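Local atomic coordinates of alternansucrase (Leuconostoc mesenteroides, PDB entry 6HVG), a protein that is an enzyme of glycosyl hydrolase family 70 that also carries repeats of the choline-binding and cell-wall-binding type. Residues Ala1018-Thr1023 against Leu1040-Ile1045; Ala849-Arg854 against Lys1075-Thr1080; Gly267-Val272 against Val287-Ile292; Phe311-Asp314 against Asn318-Tyr321; Ala394-Ser397 against Ser401-Glu404. All blocks are in the same frame, centred on the assembly; numbering follows the deposited sequence.

Interaction 1 of 5, residues Ala1018-Thr1023 against Leu1040-Ile1045; sequences ARTVAT and LDSNVI
Ser1042 points its CB and OG at the backbone of Arg1019 and Thr1020. Its OG accepts from Thr1020 N at 2.9 Å, and the bond is nearly straight, with an N-H...O angle of 163°. OG lies anti to its own carbonyl carbon (chi1 -53°), which leaves it turned toward that N-H. It also bonds Ala1038 O, one turn back in the chain, so the hydroxyl has two partners. Arg1019 lies across the same serine. Its CB sits 3.7 Å from Ser1042 CB, and its CD passes 3.7 Å from Ser1042 O. The chain bends at chi3 (-69°), and the guanidinium then meets a water. That water accepts from Arg1019 NH1 at 3.2 Å and donates to Ser1042 O at 2.7 Å. Arg1019 NH2 forms a salt bridge with Asp1017. Behind the serine, Asn1043 N and ND2 both donate to Leu1040 O from the same face of its carbonyl plane, which closes the turn. The contact lies at the surface. It joins the loop after strand 1003-1009 to the turn that follows helix 1038-1041, just before strand 1045-1047 of the parallel barrel, while Arg1019 also packs on Ile855 of helix 844-857.

Interaction 2 of 5, residues Ala849-Arg854 against Lys1075-Thr1080; sequences ALLKAR and KELGIT
Leu1077 O lies against the Leu851 side chain, 3.5 Å from its CB and 3.6 Å from its CD2. These are packing contacts, and no hydrogen bond crosses between the two segments. The carbonyl belongs to a Schellman motif that ends helix 1063-1075. Gly1078 is the first residue to leave the helical path. It takes the positive phi (86°) that closes the motif, and its N bonds back to Lys1075 O at 3.1 Å. The chain then runs into strand 1081-1083 of the parallel barrel of the family 70 catalytic domain. The other partner is one flank of helix 844-857. Leu851 directs its CB at the turn and is buried. Leu1077 is buried as well. Its CG lies anti to its own carbonyl carbon (chi1 -66°), and this brings CD2 to 4.0 Å from Leu851 CB. Further out the contact is thinner and partly open to solvent. Lys852 and Glu1076 are both exposed, and the carboxylate of Glu1076 leads away from the helix. Lys852 bends at chi3, about the CG-CD bond that lies beside Glu1076 O. Its CG lies 3.5 Å from Glu1076 O and 4.1 Å from Leu1077 CD2, where the aliphatic part of the lysine slants over the leucine methyl.

Interaction 3 of 5, residues Gly267-Val272 against Val287-Ile292; sequences GGFQDV and VANTEI
The Phe269 ring reaches out to Asn289, Thr290 and Glu291, and it makes the whole contact from its side. The close part is around CE1 and CZ. Glu291 lays its carboxylate over one ring face, with the two planes 19° apart. OE1 stands 3.7 Å above the ring plane and is offset toward the rim. Glu291 CB also approaches CE1, at 3.7 Å. The carboxylate gets there because CG sits between the backbone N and the carbonyl carbon (chi1 75°) and the chain then runs extended. Asn289 comes in obliquely, with its ND2 3.7 Å from Phe269 CE1 and its CB 3.8 Å from CZ. The peptide carbon of Thr290 lies near the ring plane at the edge, 4.3 Å from CZ. The polar ends are held elsewhere. Glu291 OE2 forms salt bridges with Arg276 NE and Arg300 NH1, and Asn289 OD1 accepts from Val315 N. Tyr278 adds an edge-to-face contact to the Phe269 ring.

The rest is loose. No hydrogen bond joins the two segments, and the nearest CA atoms, those of Phe269 and Asn289, are 8.8 Å apart. Strands 268-270 and 289-292 run almost at right angles (86°). Strand 277-279 lies between them in the sheet. Gly267 and Gly268 both face Phe279, a G1 beta bulge. The contact joins the first and third strands of a four-stranded antiparallel sheet in a choline-binding repeat region.

Interaction 4 of 5, residues Phe311-Asp314 against Asn318-Tyr321; sequences FSKD and NTFY
Ser312 and Phe320 form the hydrogen-bonded pair. Ser312 N donates to Phe320 O at 3.1 Å, and Phe320 N returns to Ser312 O at 3.1 Å with an angle of 163°. Asp314 N then donates to Asn318 O at 3.1 Å. The carboxylate answers: Asn318 N reaches Asp314 OD2 at 3.2 Å from above the carboxylate plane. Gly317 N bonds the same oxygen. Asp314 CG sits between its backbone N and carbonyl carbon (chi1 71°), which turns OD2 back over the turn. This is a beta hairpin, strands 310-313 and 319-322, in a stretch related to cell-wall-binding repeats. Phe311 with Tyr321 and Lys313 with Thr319 are its non-hydrogen-bonded pairs, and all four side chains lie on one face. There Tyr321 turns its ring edge to the face of Phe311. The centroids are 5.1 Å apart, the planes meet at 74°, and Tyr321 CD1 stands over the centre of the Phe311 ring. Thr319 CG2 touches Phe311 CD2 at 3.9 Å. On its other side, Lys313 CG lies 3.7 Å from Thr319 OG1. The face with Ser312 and Phe320 is more buried. Asp314 OD1 comes to the edge of the Phe320 ring, 3.5 Å from CE2. Beyond the hairpin, Tyr340 makes an edge-to-face contact with Phe311, and Asn318 ND2 bonds Asn1398 OD1.

Interaction 5 of 5, residues Ala394-Ser397 against Ser401-Glu404; sequences AAKS and SSFE
The Phe403 ring is the flat group of this contact, and both of its partners in residues 394-397 approach it obliquely. Ala395 CB touches the outer carbons, 3.9 Å from both CE2 and CZ. Ser397 O lies 3.6 Å from Phe403 CE2. Ile1273 and Leu1281 also touch this ring. Phe403 CG is anti to its carbonyl carbon (chi1 -82°), and the ring swings toward Ala395 from there. The second half of the contact is made by two serines. Ser397 and Ser402 turn their CB atoms toward each other, 3.8 Å apart. Ser402 OG lies 3.1 Å from Ser397 CB and also meets Lys396 CB. No hydrogen bond joins the segments. The hydroxyl of Ser397 is anti to its own N (chi1 -168°) and bonds Asp399 OD2, in the short link between the two segments. The lysine chain leads away and is exposed, whereas Ala395, Ser402 and Phe403 are buried. The arrangement is a compact bend in a long loop, without regular strands of its own. It follows helix 390-393 and precedes strand 415-416. Backbone bonds from Lys396 and Ser402 to Arg417, and from Glu404 to Trp415, hold both arms of the bend against the chain at that strand.

In the fold
Interactions 1 and 2 belong together, with centres 12 Å apart. Interaction 1 is nested inside the chain loop that interaction 2 closes. Arg854 NH2 probably bonds Asp1041 O, and Thr1080 OG1 probably bonds Asn1043 OD1, so the two contacts touch directly. Interactions 3 and 4 form a second pair in the repeat region, 14 Å apart between centres. They meet by packing, with Thr290 OG1 3.4 Å from Asp314 CB. The centres of the two pairs lie about 80 Å apart, on opposite sides of the chain's centre. Interaction 5 stands alone, 61 Å or more from every other centre. None contains a calcium ligand; Glu575, Asp581, Asn625 and Asp1159 form that site.

Interaction 1 of 5, residues Ala1018-Thr1023 against Leu1040-Ile1045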
# COMPACT_ATOMS: atom_id res chain seq x y z
N ALA A 1018 18.08 22.90 -33.43
CA ALA A 1018 19.21 21.94 -33.38
C ALA A 1018 18.79 20.47 -33.48
O ALA A 1018 19.62 19.58 -33.43
CB ALA A 1018 19.97 22.14 -32.09
N ARG A 1019 17.49 20.25 -33.60
CA ARG A 1019 16.89 18.91 -33.62
C ARG A 1019 17.19 18.15 -34.91
O ARG A 1019 17.42 18.75 -35.94
CB ARG A 1019 15.38 19.05 -33.40
CG ARG A 1019 15.05 19.60 -32.01
CD ARG A 1019 13.56 19.72 -31.74
NE ARG A 1019 12.95 20.74 -32.56
CZ ARG A 1019 11.66 21.04 -32.57
NH1 ARG A 1019 10.80 20.40 -31.80
NH2 ARG A 1019 11.25 22.01 -33.37
N THR A 1020 17.17 16.83 -34.82
CA THR A 1020 17.36 15.98 -35.98
C THR A 1020 16.01 15.36 -36.42
O THR A 1020 15.30 14.76 -35.62
CB THR A 1020 18.40 14.90 -35.65
OG1 THR A 1020 19.62 15.51 -35.21
CG2 THR A 1020 18.69 14.03 -36.86
N VAL A 1021 15.64 15.54 -37.68
CA VAL A 1021 14.48 14.87 -38.23
C VAL A 1021 14.77 13.37 -38.40
O VAL A 1021 15.89 12.97 -38.70
CB VAL A 1021 14.04 15.52 -39.56
CG1 VAL A 1021 12.95 14.71 -40.25
CG2 VAL A 1021 13.54 16.94 -39.29
N ALA A 1022 13.77 12.54 -38.16
CA ALA A 1022 13.92 11.10 -38.27
C ALA A 1022 13.92 10.67 -39.73
O ALA A 1022 13.11 11.15 -40.52
CB ALA A 1022 12.80 10.40 -37.52
N THR A 1023 14.79 9.73 -40.07
CA THR A 1023 15.03 9.32 -41.45
C THR A 1023 14.14 8.16 -41.91
O THR A 1023 13.95 7.18 -41.18
CB THR A 1023 16.50 8.90 -41.63
OG1 THR A 1023 16.84 7.86 -40.70
CG2 THR A 1023 17.42 10.09 -41.42
N LEU A 1040 15.61 10.51 -32.07
CA LEU A 1040 14.76 10.15 -30.93
C LEU A 1040 14.95 11.17 -29.81
O LEU A 1040 13.98 11.58 -29.20
CB LEU A 1040 15.08 8.75 -30.43
CG LEU A 1040 14.10 8.11 -29.45
CD1 LEU A 1040 12.70 8.07 -30.02
CD2 LEU A 1040 14.51 6.69 -29.11
N ASP A 1041 16.20 11.63 -29.60
CA ASP A 1041 16.51 12.62 -28.57
C ASP A 1041 15.84 13.97 -28.81
O ASP A 1041 15.68 14.77 -27.89
CB ASP A 1041 18.01 12.84 -28.45
CG ASP A 1041 18.76 11.62 -27.93
OD1 ASP A 1041 18.12 10.59 -27.57
OD2 ASP A 1041 20.02 11.68 -27.89
N SER A 1042 15.44 14.23 -30.06
CA SER A 1042 14.76 15.48 -30.40
C SER A 1042 13.31 15.54 -29.95
O SER A 1042 12.66 16.57 -30.11
CB SER A 1042 14.84 15.73 -31.90
OG SER A 1042 16.20 15.65 -32.35
N ASN A 1043 12.80 14.44 -29.38
CA ASN A 1043 11.44 14.40 -28.85
C ASN A 1043 11.36 14.79 -27.40
O ASN A 1043 12.32 14.67 -26.66
CB ASN A 1043 10.86 13.02 -29.01
CG ASN A 1043 10.58 12.69 -30.45
OD1 ASN A 1043 9.55 13.10 -30.99
ND2 ASN A 1043 11.50 11.98 -31.10
N VAL A 1044 10.20 15.29 -27.00
CA VAL A 1044 9.89 15.56 -25.60
C VAL A 1044 8.44 15.17 -25.36
O VAL A 1044 7.54 15.60 -26.10
CB VAL A 1044 10.04 17.05 -25.26
CG1 VAL A 1044 9.68 17.28 -23.81
CG2 VAL A 1044 11.45 17.52 -25.55
N ILE A 1045 8.21 14.36 -24.33
CA ILE A 1045 6.85 13.99 -23.95
C ILE A 1045 6.38 14.89 -22.83
O ILE A 1045 7.16 15.21 -21.93
CB ILE A 1045 6.78 12.54 -23.44
CG1 ILE A 1045 7.32 11.58 -24.48
CG2 ILE A 1045 5.34 12.16 -23.12
CD1 ILE A 1045 7.58 10.20 -23.95
O HOH W 1 11.69 18.87 -29.08

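Interaction 2 of 5, residues Ala849-Arg854 against Lys1075-Thr1080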
# COMPACT_ATOMS: atom_id res chain seq x y z
N ALA A 849 12.21 28.07 -20.16
CA ALA A 849 13.45 28.52 -20.78
C ALA A 849 14.32 27.35 -21.21
O ALA A 849 14.82 27.31 -22.35
CB ALA A 849 14.23 29.41 -19.83
N LEU A 850 14.50 26.41 -20.30
CA LEU A 850 15.26 25.19 -20.59
C LEU A 850 14.69 24.46 -21.80
O LEU A 850 15.43 23.96 -22.65
CB LEU A 850 15.30 24.26 -19.36
CG LEU A 850 16.18 24.75 -18.21
CD1 LEU A 850 15.89 23.95 -16.95
CD2 LEU A 850 17.66 24.69 -18.53
N LEU A 851 13.37 24.42 -21.87
CA LEU A 851 12.67 23.71 -22.94
C LEU A 851 12.87 24.36 -24.29
O LEU A 851 13.09 23.65 -25.28
CB LEU A 851 11.17 23.58 -22.64
CG LEU A 851 10.84 22.41 -21.71
CD1 LEU A 851 9.46 22.59 -21.09
CD2 LEU A 851 10.94 21.09 -22.46
N LYS A 852 12.80 25.68 -24.33
CA LYS A 852 13.05 26.46 -25.57
C LYS A 852 14.52 26.45 -25.97
O LYS A 852 14.85 26.39 -27.17
CB LYS A 852 12.54 27.89 -25.41
CG LYS A 852 11.03 27.96 -25.38
CD LYS A 852 10.48 29.38 -25.27
CE LYS A 852 10.40 29.82 -23.82
NZ LYS A 852 9.79 31.16 -23.61
N ALA A 853 15.39 26.50 -24.97
CA ALA A 853 16.83 26.39 -25.18
C ALA A 853 17.20 25.02 -25.73
O ALA A 853 18.16 24.89 -26.51
CB ALA A 853 17.56 26.64 -23.87
N ARG A 854 16.44 24.00 -25.34
CA ARG A 854 16.71 22.64 -25.80
C ARG A 854 16.51 22.55 -27.31
O ARG A 854 17.27 21.88 -28.00
CB ARG A 854 15.83 21.64 -25.07
CG ARG A 854 16.19 20.17 -25.30
CD ARG A 854 15.27 19.21 -24.53
NE ARG A 854 15.75 17.83 -24.61
CZ ARG A 854 15.41 16.95 -25.56
NH1 ARG A 854 14.55 17.26 -26.54
NH2 ARG A 854 15.93 15.73 -25.55
N LYS A 1075 3.77 23.45 -28.65
CA LYS A 1075 4.60 23.35 -29.84
C LYS A 1075 5.88 24.12 -29.60
O LYS A 1075 6.96 23.62 -29.90
CB LYS A 1075 3.86 23.90 -31.06
CG LYS A 1075 4.59 23.74 -32.39
CD LYS A 1075 3.88 24.56 -33.47
CE LYS A 1075 4.70 24.71 -34.74
NZ LYS A 1075 4.70 23.44 -35.53
N GLU A 1076 5.76 25.32 -29.04
CA GLU A 1076 6.90 26.22 -28.82
C GLU A 1076 7.82 25.82 -27.66
O GLU A 1076 8.96 26.28 -27.59
CB GLU A 1076 6.41 27.68 -28.69
CG GLU A 1076 6.13 28.31 -30.07
CD GLU A 1076 4.91 29.25 -30.13
OE1 GLU A 1076 3.82 28.90 -29.63
OE2 GLU A 1076 5.05 30.35 -30.71
N LEU A 1077 7.35 24.93 -26.78
CA LEU A 1077 8.21 24.29 -25.77
C LEU A 1077 8.87 23.00 -26.26
O LEU A 1077 9.66 22.39 -25.55
CB LEU A 1077 7.43 24.00 -24.49
CG LEU A 1077 6.95 25.25 -23.71
CD1 LEU A 1077 6.02 24.83 -22.57
CD2 LEU A 1077 8.12 26.07 -23.18
N GLY A 1078 8.57 22.60 -27.48
CA GLY A 1078 9.24 21.46 -28.10
C GLY A 1078 8.61 20.11 -27.76
O GLY A 1078 9.25 19.09 -27.94
N ILE A 1079 7.37 20.12 -27.29
CA ILE A 1079 6.68 18.88 -27.03
C ILE A 1079 6.37 18.28 -28.38
O ILE A 1079 5.78 18.95 -29.22
CB ILE A 1079 5.36 19.06 -26.25
CG1 ILE A 1079 5.60 19.23 -24.75
CG2 ILE A 1079 4.49 17.80 -26.36
CD1 ILE A 1079 6.62 20.25 -24.36
N THR A 1080 6.80 17.04 -28.60
CA THR A 1080 6.45 16.31 -29.80
C THR A 1080 5.38 15.25 -29.55
O THR A 1080 4.76 14.80 -30.51
CB THR A 1080 7.68 15.65 -30.42
OG1 THR A 1080 8.27 14.75 -29.47
CG2 THR A 1080 8.67 16.70 -30.85

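Interaction 3 of 5, residues Gly267-Val272 against Val287-Ile292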
# COMPACT_ATOMS: atom_id res chain seq x y z
N GLY A 267 10.88 -2.19 40.68
CA GLY A 267 11.62 -3.40 40.36
C GLY A 267 12.55 -3.79 41.48
O GLY A 267 13.74 -3.99 41.26
N GLY A 268 12.01 -3.88 42.70
CA GLY A 268 12.79 -4.39 43.82
C GLY A 268 12.03 -4.61 45.12
O GLY A 268 10.96 -4.05 45.33
N PHE A 269 12.59 -5.43 45.99
CA PHE A 269 12.06 -5.62 47.34
C PHE A 269 12.45 -4.45 48.23
O PHE A 269 13.33 -3.65 47.91
CB PHE A 269 12.60 -6.90 47.97
CG PHE A 269 11.95 -8.16 47.47
CD1 PHE A 269 12.56 -8.95 46.50
CD2 PHE A 269 10.73 -8.56 47.99
CE1 PHE A 269 11.97 -10.11 46.06
CE2 PHE A 269 10.12 -9.72 47.56
CZ PHE A 269 10.74 -10.49 46.58
N GLN A 270 11.79 -4.38 49.38
CA GLN A 270 11.92 -3.23 50.25
C GLN A 270 11.35 -3.56 51.61
O GLN A 270 10.18 -3.91 51.71
CB GLN A 270 11.15 -2.08 49.62
CG GLN A 270 11.11 -0.80 50.44
CD GLN A 270 12.48 -0.26 50.76
OE1 GLN A 270 12.76 0.03 51.90
NE2 GLN A 270 13.33 -0.12 49.73
N ASP A 271 12.16 -3.42 52.65
CA ASP A 271 11.74 -3.77 54.01
C ASP A 271 11.11 -2.57 54.69
O ASP A 271 11.78 -1.78 55.33
CB ASP A 271 12.92 -4.30 54.83
CG ASP A 271 13.58 -5.48 54.20
OD1 ASP A 271 13.28 -6.63 54.59
OD2 ASP A 271 14.39 -5.25 53.28
N VAL A 272 9.80 -2.43 54.51
CA VAL A 272 9.04 -1.34 55.11
C VAL A 272 8.11 -1.98 56.10
O VAL A 272 7.47 -2.97 55.78
CB VAL A 272 8.16 -0.62 54.08
CG1 VAL A 272 7.63 0.69 54.65
CG2 VAL A 272 8.94 -0.41 52.80
N VAL A 287 3.24 -6.19 44.44
CA VAL A 287 2.86 -7.44 43.81
C VAL A 287 3.57 -8.58 44.49
O VAL A 287 4.63 -8.42 45.08
CB VAL A 287 3.21 -7.47 42.32
CG1 VAL A 287 2.34 -6.50 41.54
CG2 VAL A 287 4.69 -7.18 42.11
N ALA A 288 2.95 -9.75 44.40
CA ALA A 288 3.55 -10.95 44.91
C ALA A 288 4.81 -11.24 44.09
O ALA A 288 4.87 -11.05 42.86
CB ALA A 288 2.57 -12.12 44.82
N ASN A 289 5.83 -11.72 44.79
CA ASN A 289 7.07 -12.09 44.15
C ASN A 289 7.78 -13.14 44.96
O ASN A 289 7.50 -13.36 46.15
CB ASN A 289 7.97 -10.87 43.97
CG ASN A 289 8.92 -10.99 42.79
OD1 ASN A 289 8.60 -11.61 41.78
ND2 ASN A 289 10.10 -10.40 42.92
N THR A 290 8.70 -13.82 44.29
CA THR A 290 9.49 -14.85 44.92
C THR A 290 10.94 -14.45 44.86
O THR A 290 11.39 -13.84 43.90
CB THR A 290 9.31 -16.20 44.20
OG1 THR A 290 9.77 -16.08 42.84
CG2 THR A 290 7.83 -16.60 44.20
N GLU A 291 11.68 -14.80 45.90
CA GLU A 291 13.11 -14.58 45.90
C GLU A 291 13.75 -15.83 46.45
O GLU A 291 13.09 -16.65 47.10
CB GLU A 291 13.47 -13.37 46.74
CG GLU A 291 13.40 -13.61 48.23
CD GLU A 291 13.52 -12.34 49.04
OE1 GLU A 291 14.32 -11.48 48.63
OE2 GLU A 291 12.82 -12.22 50.07
N ILE A 292 15.05 -15.94 46.22
CA ILE A 292 15.78 -17.10 46.69
C ILE A 292 16.48 -16.75 48.01
O ILE A 292 17.40 -15.95 48.05
CB ILE A 292 16.73 -17.69 45.61
CG1 ILE A 292 17.72 -18.66 46.26
CG2 ILE A 292 17.43 -16.60 44.82
CD1 ILE A 292 18.32 -19.66 45.29

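Interaction 4 of 5, residues Phe311-Asp314 against Asn318-Tyr321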
# COMPACT_ATOMS: atom_id res chain seq x y z
N PHE A 311 -1.00 -20.95 47.07
CA PHE A 311 -0.48 -20.59 45.77
C PHE A 311 -0.11 -19.11 45.76
O PHE A 311 -0.87 -18.28 46.24
CB PHE A 311 -1.55 -20.78 44.68
CG PHE A 311 -1.83 -22.19 44.32
CD1 PHE A 311 -2.97 -22.82 44.79
CD2 PHE A 311 -0.97 -22.90 43.49
CE1 PHE A 311 -3.25 -24.13 44.45
CE2 PHE A 311 -1.24 -24.22 43.15
CZ PHE A 311 -2.38 -24.83 43.63
N SER A 312 1.04 -18.78 45.17
CA SER A 312 1.48 -17.38 45.00
C SER A 312 2.31 -17.25 43.73
O SER A 312 3.09 -18.15 43.41
CB SER A 312 2.30 -16.88 46.20
OG SER A 312 2.98 -15.67 45.88
N LYS A 313 2.17 -16.14 43.03
CA LYS A 313 2.95 -15.92 41.81
C LYS A 313 4.31 -15.23 42.00
O LYS A 313 4.68 -14.79 43.12
CB LYS A 313 2.13 -15.08 40.85
CG LYS A 313 0.84 -15.69 40.38
CD LYS A 313 0.39 -14.98 39.10
CE LYS A 313 -1.04 -15.31 38.75
NZ LYS A 313 -1.31 -15.00 37.32
N ASP A 314 5.05 -15.14 40.89
CA ASP A 314 6.18 -14.23 40.74
C ASP A 314 5.93 -13.21 39.59
O ASP A 314 5.01 -13.37 38.79
CB ASP A 314 7.51 -15.01 40.57
CG ASP A 314 7.65 -15.74 39.22
OD1 ASP A 314 8.56 -16.58 39.10
OD2 ASP A 314 6.89 -15.47 38.27
N ASN A 318 4.55 -16.92 36.70
CA ASN A 318 4.52 -18.31 37.12
C ASN A 318 3.89 -18.45 38.48
O ASN A 318 4.17 -17.68 39.40
CB ASN A 318 5.93 -18.87 37.27
CG ASN A 318 6.69 -18.87 35.97
OD1 ASN A 318 7.64 -18.13 35.83
ND2 ASN A 318 6.28 -19.71 35.02
N THR A 319 3.07 -19.48 38.63
CA THR A 319 2.44 -19.76 39.90
C THR A 319 3.17 -20.90 40.57
O THR A 319 3.60 -21.83 39.90
CB THR A 319 0.95 -20.07 39.72
OG1 THR A 319 0.35 -19.04 38.91
CG2 THR A 319 0.25 -20.13 41.08
N PHE A 320 3.37 -20.78 41.88
CA PHE A 320 3.99 -21.84 42.69
C PHE A 320 3.00 -22.17 43.80
O PHE A 320 2.03 -21.45 43.99
CB PHE A 320 5.30 -21.37 43.35
CG PHE A 320 6.33 -20.90 42.37
CD1 PHE A 320 7.40 -21.72 42.02
CD2 PHE A 320 6.21 -19.65 41.77
CE1 PHE A 320 8.32 -21.29 41.07
CE2 PHE A 320 7.14 -19.20 40.84
CZ PHE A 320 8.20 -20.03 40.48
N TYR A 321 3.27 -23.25 44.51
CA TYR A 321 2.54 -23.54 45.75
C TYR A 321 3.57 -23.69 46.84
O TYR A 321 4.58 -24.34 46.64
CB TYR A 321 1.69 -24.82 45.65
CG TYR A 321 0.92 -25.08 46.93
CD1 TYR A 321 -0.33 -24.50 47.13
CD2 TYR A 321 1.47 -25.85 47.94
CE1 TYR A 321 -1.03 -24.69 48.32
CE2 TYR A 321 0.78 -26.06 49.13
CZ TYR A 321 -0.47 -25.48 49.31
OH TYR A 321 -1.13 -25.68 50.50

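Interaction 5 of 5, residues Ala394-Ser397 against Ser401-Glu404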
# COMPACT_ATOMS: atom_id res chain seq x y z
N ALA A 394 -41.66 -23.57 6.33
CA ALA A 394 -40.92 -24.24 5.27
C ALA A 394 -41.02 -23.46 3.96
O ALA A 394 -41.93 -22.67 3.74
CB ALA A 394 -41.44 -25.65 5.08
N ALA A 395 -40.05 -23.71 3.08
CA ALA A 395 -40.01 -23.06 1.78
C ALA A 395 -41.20 -23.49 0.94
O ALA A 395 -41.54 -24.68 0.91
CB ALA A 395 -38.71 -23.40 1.08
N LYS A 396 -41.82 -22.51 0.27
CA LYS A 396 -42.92 -22.75 -0.67
C LYS A 396 -42.45 -23.62 -1.82
O LYS A 396 -43.20 -24.42 -2.35
CB LYS A 396 -43.42 -21.41 -1.24
CG LYS A 396 -44.57 -21.50 -2.24
CD LYS A 396 -45.87 -21.94 -1.60
CE LYS A 396 -46.98 -22.06 -2.63
NZ LYS A 396 -48.22 -22.65 -2.02
N SER A 397 -41.19 -23.42 -2.19
CA SER A 397 -40.61 -24.03 -3.36
C SER A 397 -39.11 -24.15 -3.12
O SER A 397 -38.53 -23.34 -2.37
CB SER A 397 -40.88 -23.12 -4.56
OG SER A 397 -40.59 -23.76 -5.78
N SER A 401 -37.29 -19.16 -7.51
CA SER A 401 -38.52 -18.38 -7.23
C SER A 401 -38.61 -17.99 -5.77
O SER A 401 -38.79 -16.82 -5.44
CB SER A 401 -39.77 -19.17 -7.58
OG SER A 401 -39.88 -19.34 -8.98
N SER A 402 -38.48 -18.99 -4.91
CA SER A 402 -38.71 -18.83 -3.47
C SER A 402 -37.47 -18.48 -2.65
O SER A 402 -37.58 -18.28 -1.44
CB SER A 402 -39.35 -20.10 -2.90
OG SER A 402 -40.65 -20.25 -3.40
N PHE A 403 -36.31 -18.39 -3.30
CA PHE A 403 -35.04 -18.09 -2.60
C PHE A 403 -34.23 -17.02 -3.31
O PHE A 403 -33.88 -17.19 -4.47
CB PHE A 403 -34.17 -19.35 -2.54
CG PHE A 403 -34.52 -20.30 -1.43
CD1 PHE A 403 -34.19 -20.01 -0.14
CD2 PHE A 403 -35.15 -21.52 -1.71
CE1 PHE A 403 -34.49 -20.89 0.87
CE2 PHE A 403 -35.44 -22.40 -0.71
CZ PHE A 403 -35.11 -22.09 0.58
N GLU A 404 -33.89 -15.94 -2.61
CA GLU A 404 -32.92 -14.97 -3.13
C GLU A 404 -31.56 -15.64 -3.11
O GLU A 404 -31.20 -16.27 -2.12
CB GLU A 404 -32.91 -13.68 -2.29
CG GLU A 404 -34.15 -12.80 -2.47
CD GLU A 404 -34.19 -11.60 -1.53
OE1 GLU A 404 -33.28 -11.43 -0.69
OE2 GLU A 404 -35.13 -10.79 -1.66